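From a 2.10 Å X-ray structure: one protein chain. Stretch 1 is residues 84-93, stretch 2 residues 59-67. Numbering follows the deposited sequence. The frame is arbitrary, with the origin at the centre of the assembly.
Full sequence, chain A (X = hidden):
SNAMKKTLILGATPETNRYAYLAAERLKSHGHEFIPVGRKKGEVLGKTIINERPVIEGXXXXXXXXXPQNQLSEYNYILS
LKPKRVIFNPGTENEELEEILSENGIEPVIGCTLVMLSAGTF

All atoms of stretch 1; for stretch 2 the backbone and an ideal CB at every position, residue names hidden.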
ATOM      1  N   LYS A  84      -6.426   7.930  -4.157  1.00 25.83           N
ATOM      2  CA  LYS A  84      -5.949   9.318  -4.074  1.00 26.48           C
ATOM      3  C   LYS A  84      -4.417   9.397  -4.045  1.00 25.73           C
ATOM      4  O   LYS A  84      -3.825  10.330  -4.565  1.00 24.77           O
ATOM      5  CB  LYS A  84      -6.497   9.989  -2.820  1.00 27.06           C
ATOM      6  CG  LYS A  84      -8.021  10.022  -2.766  1.00 30.95           C
ATOM      7  CD  LYS A  84      -8.487  10.888  -1.618  1.00 37.72           C
ATOM      8  CE  LYS A  84      -8.418  12.362  -2.017  1.00 40.37           C
ATOM      9  NZ  LYS A  84      -8.937  13.245  -0.943  1.00 42.02           N
ATOM     10  N   ARG A  85      -3.772   8.389  -3.471  1.00 25.84           N
ATOM     11  CA  ARG A  85      -2.349   8.476  -3.194  1.00 25.53           C
ATOM     12  C   ARG A  85      -1.722   7.094  -3.235  1.00 25.65           C
ATOM     13  O   ARG A  85      -2.347   6.104  -2.825  1.00 26.32           O
ATOM     14  CB  ARG A  85      -2.130   9.094  -1.801  1.00 25.72           C
ATOM     15  CG  ARG A  85      -0.675   9.047  -1.281  1.00 26.07           C
ATOM     16  CD  ARG A  85      -0.557   9.695   0.091  1.00 23.21           C
ATOM     17  NE  ARG A  85      -1.327   8.955   1.094  1.00 24.78           N
ATOM     18  CZ  ARG A  85      -1.411   9.291   2.383  1.00 27.18           C
ATOM     19  NH1 ARG A  85      -0.772  10.389   2.849  1.00 24.64           N
ATOM     20  NH2 ARG A  85      -2.144   8.538   3.207  1.00 22.81           N
ATOM     21  N   VAL A  86      -0.476   7.025  -3.707  1.00 24.38           N
ATOM     22  CA  VAL A  86       0.292   5.802  -3.629  1.00 23.25           C
ATOM     23  C   VAL A  86       1.598   6.126  -2.881  1.00 23.92           C
ATOM     24  O   VAL A  86       2.305   7.073  -3.252  1.00 23.87           O
ATOM     25  CB  VAL A  86       0.588   5.196  -5.017  1.00 22.91           C
ATOM     26  CG1 VAL A  86       1.497   3.976  -4.902  1.00 21.50           C
ATOM     27  CG2 VAL A  86      -0.708   4.772  -5.752  1.00 21.15           C
ATOM     28  N   ILE A  87       1.886   5.376  -1.819  1.00 23.63           N
ATOM     29  CA  ILE A  87       3.128   5.593  -1.034  1.00 24.30           C
ATOM     30  C   ILE A  87       4.225   4.598  -1.454  1.00 24.87           C
ATOM     31  O   ILE A  87       4.000   3.363  -1.457  1.00 25.31           O
ATOM     32  CB  ILE A  87       2.912   5.458   0.479  1.00 24.48           C
ATOM     33  CG1 ILE A  87       1.837   6.428   0.957  1.00 23.85           C
ATOM     34  CG2 ILE A  87       4.279   5.678   1.262  1.00 24.02           C
ATOM     35  CD1 ILE A  87       1.411   6.252   2.428  1.00 20.47           C
ATOM     36  N   PHE A  88       5.369   5.154  -1.865  1.00 24.39           N
ATOM     37  CA  PHE A  88       6.608   4.400  -2.162  1.00 23.85           C
ATOM     38  C   PHE A  88       7.505   4.332  -0.911  1.00 23.96           C
ATOM     39  O   PHE A  88       8.315   5.253  -0.647  1.00 22.88           O
ATOM     40  CB  PHE A  88       7.349   5.070  -3.336  1.00 23.51           C
ATOM     41  CG  PHE A  88       6.578   5.010  -4.607  1.00 23.72           C
ATOM     42  CD1 PHE A  88       6.845   4.032  -5.552  1.00 20.92           C
ATOM     43  CD2 PHE A  88       5.488   5.845  -4.804  1.00 21.63           C
ATOM     44  CE1 PHE A  88       6.075   3.962  -6.709  1.00 23.00           C
ATOM     45  CE2 PHE A  88       4.715   5.756  -5.953  1.00 22.47           C
ATOM     46  CZ  PHE A  88       5.005   4.833  -6.899  1.00 20.97           C
ATOM     47  N   ASN A  89       7.337   3.253  -0.129  1.00 24.27           N
ATOM     48  CA  ASN A  89       8.164   3.003   1.057  1.00 24.72           C
ATOM     49  C   ASN A  89       9.605   2.676   0.628  1.00 24.95           C
ATOM     50  O   ASN A  89       9.827   2.361  -0.546  1.00 24.94           O
ATOM     51  CB  ASN A  89       7.525   1.909   1.922  1.00 24.27           C
ATOM     52  CG  ASN A  89       6.117   2.266   2.304  1.00 24.94           C
ATOM     53  OD1 ASN A  89       5.897   3.094   3.184  1.00 25.59           O
ATOM     54  ND2 ASN A  89       5.155   1.712   1.600  1.00 24.39           N
ATOM     55  N   PRO A  90      10.580   2.780   1.558  1.00 25.11           N
ATOM     56  CA  PRO A  90      11.973   2.572   1.214  1.00 25.59           C
ATOM     57  C   PRO A  90      12.255   1.305   0.418  1.00 26.44           C
ATOM     58  O   PRO A  90      11.865   0.180   0.812  1.00 26.55           O
ATOM     59  CB  PRO A  90      12.685   2.589   2.589  1.00 25.96           C
ATOM     60  CG  PRO A  90      11.880   3.661   3.348  1.00 24.74           C
ATOM     61  CD  PRO A  90      10.433   3.227   2.960  1.00 25.60           C
ATOM     62  N   GLY A  91      12.931   1.526  -0.701  1.00 26.58           N
ATOM     63  CA  GLY A  91      13.326   0.487  -1.634  1.00 27.39           C
ATOM     64  C   GLY A  91      12.266   0.178  -2.683  1.00 27.71           C
ATOM     65  O   GLY A  91      12.488  -0.690  -3.536  1.00 28.87           O
ATOM     66  N   THR A  92      11.119   0.863  -2.655  1.00 26.73           N
ATOM     67  CA  THR A  92      10.107   0.609  -3.682  1.00 25.71           C
ATOM     68  C   THR A  92      10.068   1.741  -4.719  1.00 26.24           C
ATOM     69  O   THR A  92       9.282   1.679  -5.671  1.00 26.32           O
ATOM     70  CB  THR A  92       8.688   0.425  -3.082  1.00 26.33           C
ATOM     71  OG1 THR A  92       8.235   1.682  -2.568  1.00 26.52           O
ATOM     72  CG2 THR A  92       8.677  -0.637  -1.967  1.00 22.43           C
ATOM     73  N   GLU A  93      10.903   2.765  -4.538  1.00 25.67           N
ATOM     74  CA  GLU A  93      10.890   3.935  -5.422  1.00 26.19           C
ATOM     75  C   GLU A  93      10.993   3.521  -6.902  1.00 26.94           C
ATOM     76  O   GLU A  93      11.822   2.683  -7.281  1.00 26.32           O
ATOM     77  CB  GLU A  93      12.031   4.929  -5.100  1.00 26.07           C
ATOM     78  CG  GLU A  93      11.963   5.619  -3.722  1.00 26.32           C
ATOM     79  CD  GLU A  93      12.563   4.783  -2.581  1.00 29.19           C
ATOM     80  OE1 GLU A  93      12.833   3.569  -2.778  1.00 28.35           O
ATOM     81  OE2 GLU A  93      12.740   5.323  -1.461  1.00 27.05           O
ATOM     82  N   UNK A  59     -10.604   2.924  -2.076  1.00 29.47           N
ATOM     83  CA  UNK A  59      -9.225   2.960  -1.524  1.00 28.64           C
ATOM     84  C   UNK A  59      -8.666   4.396  -1.558  1.00 29.06           C
ATOM     85  O   UNK A  59      -8.629   5.038  -2.608  1.00 29.85           O
ATOM     86  CB  UNK A  59      -8.307   2.023  -2.312  1.00 28.64           C
ATOM     87  N   UNK A  60      -8.246   4.912  -0.416  1.00 28.89           N
ATOM     88  CA  UNK A  60      -7.617   6.230  -0.366  1.00 29.12           C
ATOM     89  C   UNK A  60      -6.140   6.139  -0.774  1.00 28.22           C
ATOM     90  O   UNK A  60      -5.653   6.905  -1.626  1.00 28.21           O
ATOM     91  CB  UNK A  60      -7.746   6.829   1.036  1.00 29.12           C
ATOM     92  N   UNK A  61      -5.435   5.211  -0.143  1.00 27.35           N
ATOM     93  CA  UNK A  61      -4.001   5.077  -0.275  1.00 26.73           C
ATOM     94  C   UNK A  61      -3.636   3.637  -0.615  1.00 26.88           C
ATOM     95  O   UNK A  61      -4.107   2.700   0.034  1.00 27.33           O
ATOM     96  CB  UNK A  61      -3.299   5.524   1.009  1.00 26.73           C
ATOM     97  N   UNK A  62      -2.799   3.454  -1.631  1.00 26.64           N
ATOM     98  CA  UNK A  62      -2.111   2.181  -1.811  1.00 25.96           C
ATOM     99  C   UNK A  62      -0.711   2.386  -1.190  1.00 26.80           C
ATOM    100  O   UNK A  62       0.004   3.323  -1.542  1.00 26.34           O
ATOM    101  CB  UNK A  62      -2.042   1.767  -3.282  1.00 25.96           C
ATOM    102  N   UNK A  63      -0.353   1.540  -0.234  1.00 26.72           N
ATOM    103  CA  UNK A  63       1.016   1.568   0.312  1.00 27.27           C
ATOM    104  C   UNK A  63       1.809   0.342  -0.170  1.00 27.49           C
ATOM    105  O   UNK A  63       1.418  -0.827   0.022  1.00 28.01           O
ATOM    106  CB  UNK A  63       0.983   1.609   1.841  1.00 27.27           C
ATOM    107  N   UNK A  64       2.906   0.640  -0.845  1.00 28.04           N
ATOM    108  CA  UNK A  64       3.664  -0.334  -1.615  1.00 28.21           C
ATOM    109  C   UNK A  64       4.800  -0.982  -0.837  1.00 29.63           C
ATOM    110  O   UNK A  64       5.682  -0.278  -0.306  1.00 28.56           O
ATOM    111  CB  UNK A  64       4.229   0.336  -2.869  1.00 28.21           C
ATOM    112  N   UNK A  65       4.784  -2.317  -0.817  1.00 28.38           N
ATOM    113  CA  UNK A  65       5.879  -3.085  -0.262  1.00 30.13           C
ATOM    114  C   UNK A  65       6.319  -4.152  -1.241  1.00 30.78           C
ATOM    115  O   UNK A  65       6.568  -5.257  -0.822  1.00 33.87           O
ATOM    116  CB  UNK A  65       5.478  -3.715   1.073  1.00 30.13           C
ATOM    117  N   UNK A  66       6.355  -3.840  -2.537  1.00 30.83           N
ATOM    118  CA  UNK A  66       6.866  -4.762  -3.554  1.00 29.86           C
ATOM    119  C   UNK A  66       7.953  -3.997  -4.279  1.00 29.59           C
ATOM    120  O   UNK A  66       7.872  -2.782  -4.385  1.00 30.00           O
ATOM    121  CB  UNK A  66       5.774  -5.249  -4.509  1.00 29.86           C
ATOM    122  N   UNK A  67       8.979  -4.699  -4.736  1.00 29.27           N
ATOM    123  CA  UNK A  67      10.097  -4.056  -5.373  1.00 30.52           C
ATOM    124  C   UNK A  67       9.667  -3.584  -6.778  1.00 30.71           C
ATOM    125  O   UNK A  67       8.643  -4.080  -7.318  1.00 29.76           O
ATOM    126  CB  UNK A  67      11.295  -5.005  -5.443  1.00 30.52           C
TER

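Strands 85-88 and 61-64 run parallel, their axes 15° apart and 4.7 Å at closest approach. In each extended strand, successive CA-to-CB bonds point to alternate faces of the sheet.

Position 59 precedes the strand; its ideal CB has nothing of stretch 1 within 5.5 Å, so the visible atoms leave the choice open. It is V59.

At position 60 the CB points sideways, 4.9 Å from K84 CD, and the backbone O receives R85 N at 3.0 Å. With K84 and R85 nearby, an acidic or polar side chain would suit. D60 is deposited: OD1 lies 3.4 Å from K84 CD, and a water bridges OD1 (2.7 Å) to K84 NZ (3.2 Å). D60 OD2 sits 4.2 Å from R85 NH2, well out of the guanidinium plane, so only charge links them.

Position 61 puts its CB on the face carrying R85 and I87, 3.9 Å from R85 NH2 and 5.0 Å from I87 CD1. A short acceptor fits; serine, threonine, asparagine or aspartate are candidates, and a methyl branch could also meet I87. T61 provides both: OG1 accepts from R85 NE (3.0 Å) and NH2 (2.9 Å) at the guanidinium edge and donates to D60 OD2 (2.7 Å), while CG2 lies 3.7 Å from I87 CD1.

Position 62 turns its CB to the face carrying V86 and F88, with that ideal CB 4.1 Å from V86 CG2. With phi/psi of -98/124, valine, isoleucine or another apolar residue is reasonable. V62 packs its CB 4.1 Å from V86 CG2; its N donates to R85 O (2.9 Å) and its O accepts from I87 N (2.8 Å, 164°).

Position 63 returns to the first face, its CB 4.2 Å from N89 ND2 and 4.5 Å from I87 CB. The amide donor favours a small hydroxyl, though a small apolar group is conceivable. In T63, OG1 accepts from ND2 of N89 at 2.8 Å and 166°.

Position 64 faces V86 and F88, with T92 OG1 4.2 Å from its CB: a mostly apolar setting for leucine, isoleucine or methionine. L64 places CD1 3.8 Å from V86 CG1 and over the F88 ring, 3.9 Å from the centroid and 25° off the normal. L64 O accepts from N89 ND2 (2.8 Å).

At position 65 the CB points away, so a long side chain is needed to return to N89; an aromatic could. Y65 brings one ring face under N89 ND2.

Positions 66 and 67 also point away, leaving their identities weakly constrained. I66 presents its O 3.3 Å from T92 CG2; N67 caps a helix just past the stretch.

Stretch 2 (59-67) VDTVTLYIN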
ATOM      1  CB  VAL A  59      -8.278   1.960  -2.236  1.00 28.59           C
ATOM      2  CG1 VAL A  59      -6.797   2.086  -1.698  1.00 27.74           C
ATOM      3  CG2 VAL A  59      -8.787   0.510  -2.032  1.00 27.63           C
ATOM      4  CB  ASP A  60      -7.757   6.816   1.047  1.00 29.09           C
ATOM      5  CG  ASP A  60      -7.078   8.176   1.203  1.00 31.77           C
ATOM      6  OD1 ASP A  60      -7.790   9.207   1.310  1.00 34.80           O
ATOM      7  OD2 ASP A  60      -5.829   8.222   1.264  1.00 34.94           O
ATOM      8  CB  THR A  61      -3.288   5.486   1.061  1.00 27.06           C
ATOM      9  OG1 THR A  61      -3.507   6.874   1.323  1.00 26.54           O
ATOM     10  CG2 THR A  61      -1.786   5.212   0.981  1.00 27.82           C
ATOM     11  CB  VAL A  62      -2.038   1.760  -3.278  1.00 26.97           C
ATOM     12  CG1 VAL A  62      -1.140   0.494  -3.456  1.00 24.78           C
ATOM     13  CG2 VAL A  62      -3.480   1.524  -3.849  1.00 25.44           C
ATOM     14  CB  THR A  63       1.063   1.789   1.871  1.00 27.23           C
ATOM     15  OG1 THR A  63       2.421   2.020   2.314  1.00 25.51           O
ATOM     16  CG2 THR A  63       0.415   0.588   2.651  1.00 25.95           C
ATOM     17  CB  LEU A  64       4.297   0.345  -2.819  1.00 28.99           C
ATOM     18  CG  LEU A  64       3.416   0.676  -4.014  1.00 29.19           C
ATOM     19  CD1 LEU A  64       4.321   1.384  -5.012  1.00 29.09           C
ATOM     20  CD2 LEU A  64       2.868  -0.612  -4.615  1.00 29.68           C
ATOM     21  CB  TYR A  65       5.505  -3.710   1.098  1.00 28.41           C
ATOM     22  CG  TYR A  65       5.415  -2.651   2.150  1.00 28.70           C
ATOM     23  CD1 TYR A  65       6.575  -2.164   2.774  1.00 27.38           C
ATOM     24  CD2 TYR A  65       4.176  -2.067   2.481  1.00 27.43           C
ATOM     25  CE1 TYR A  65       6.508  -1.137   3.733  1.00 26.85           C
ATOM     26  CE2 TYR A  65       4.102  -1.043   3.464  1.00 26.43           C
ATOM     27  CZ  TYR A  65       5.260  -0.597   4.069  1.00 26.81           C
ATOM     28  OH  TYR A  65       5.208   0.419   4.998  1.00 27.72           O
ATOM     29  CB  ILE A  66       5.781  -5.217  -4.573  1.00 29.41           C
ATOM     30  CG1 ILE A  66       4.889  -4.034  -4.965  1.00 30.10           C
ATOM     31  CG2 ILE A  66       4.888  -6.333  -3.990  1.00 30.32           C
ATOM     32  CD1 ILE A  66       4.043  -4.318  -6.245  1.00 30.75           C
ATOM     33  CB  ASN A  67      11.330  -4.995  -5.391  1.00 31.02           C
ATOM     34  CG  ASN A  67      11.152  -6.241  -6.310  1.00 33.01           C
ATOM     35  OD1 ASN A  67      10.562  -6.181  -7.388  1.00 32.20           O
ATOM     36  ND2 ASN A  67      11.709  -7.368  -5.873  1.00 36.29           N
TER
HETATM   37  O   HOH W   1      -7.422  11.918   1.555  1.00 44.80           O
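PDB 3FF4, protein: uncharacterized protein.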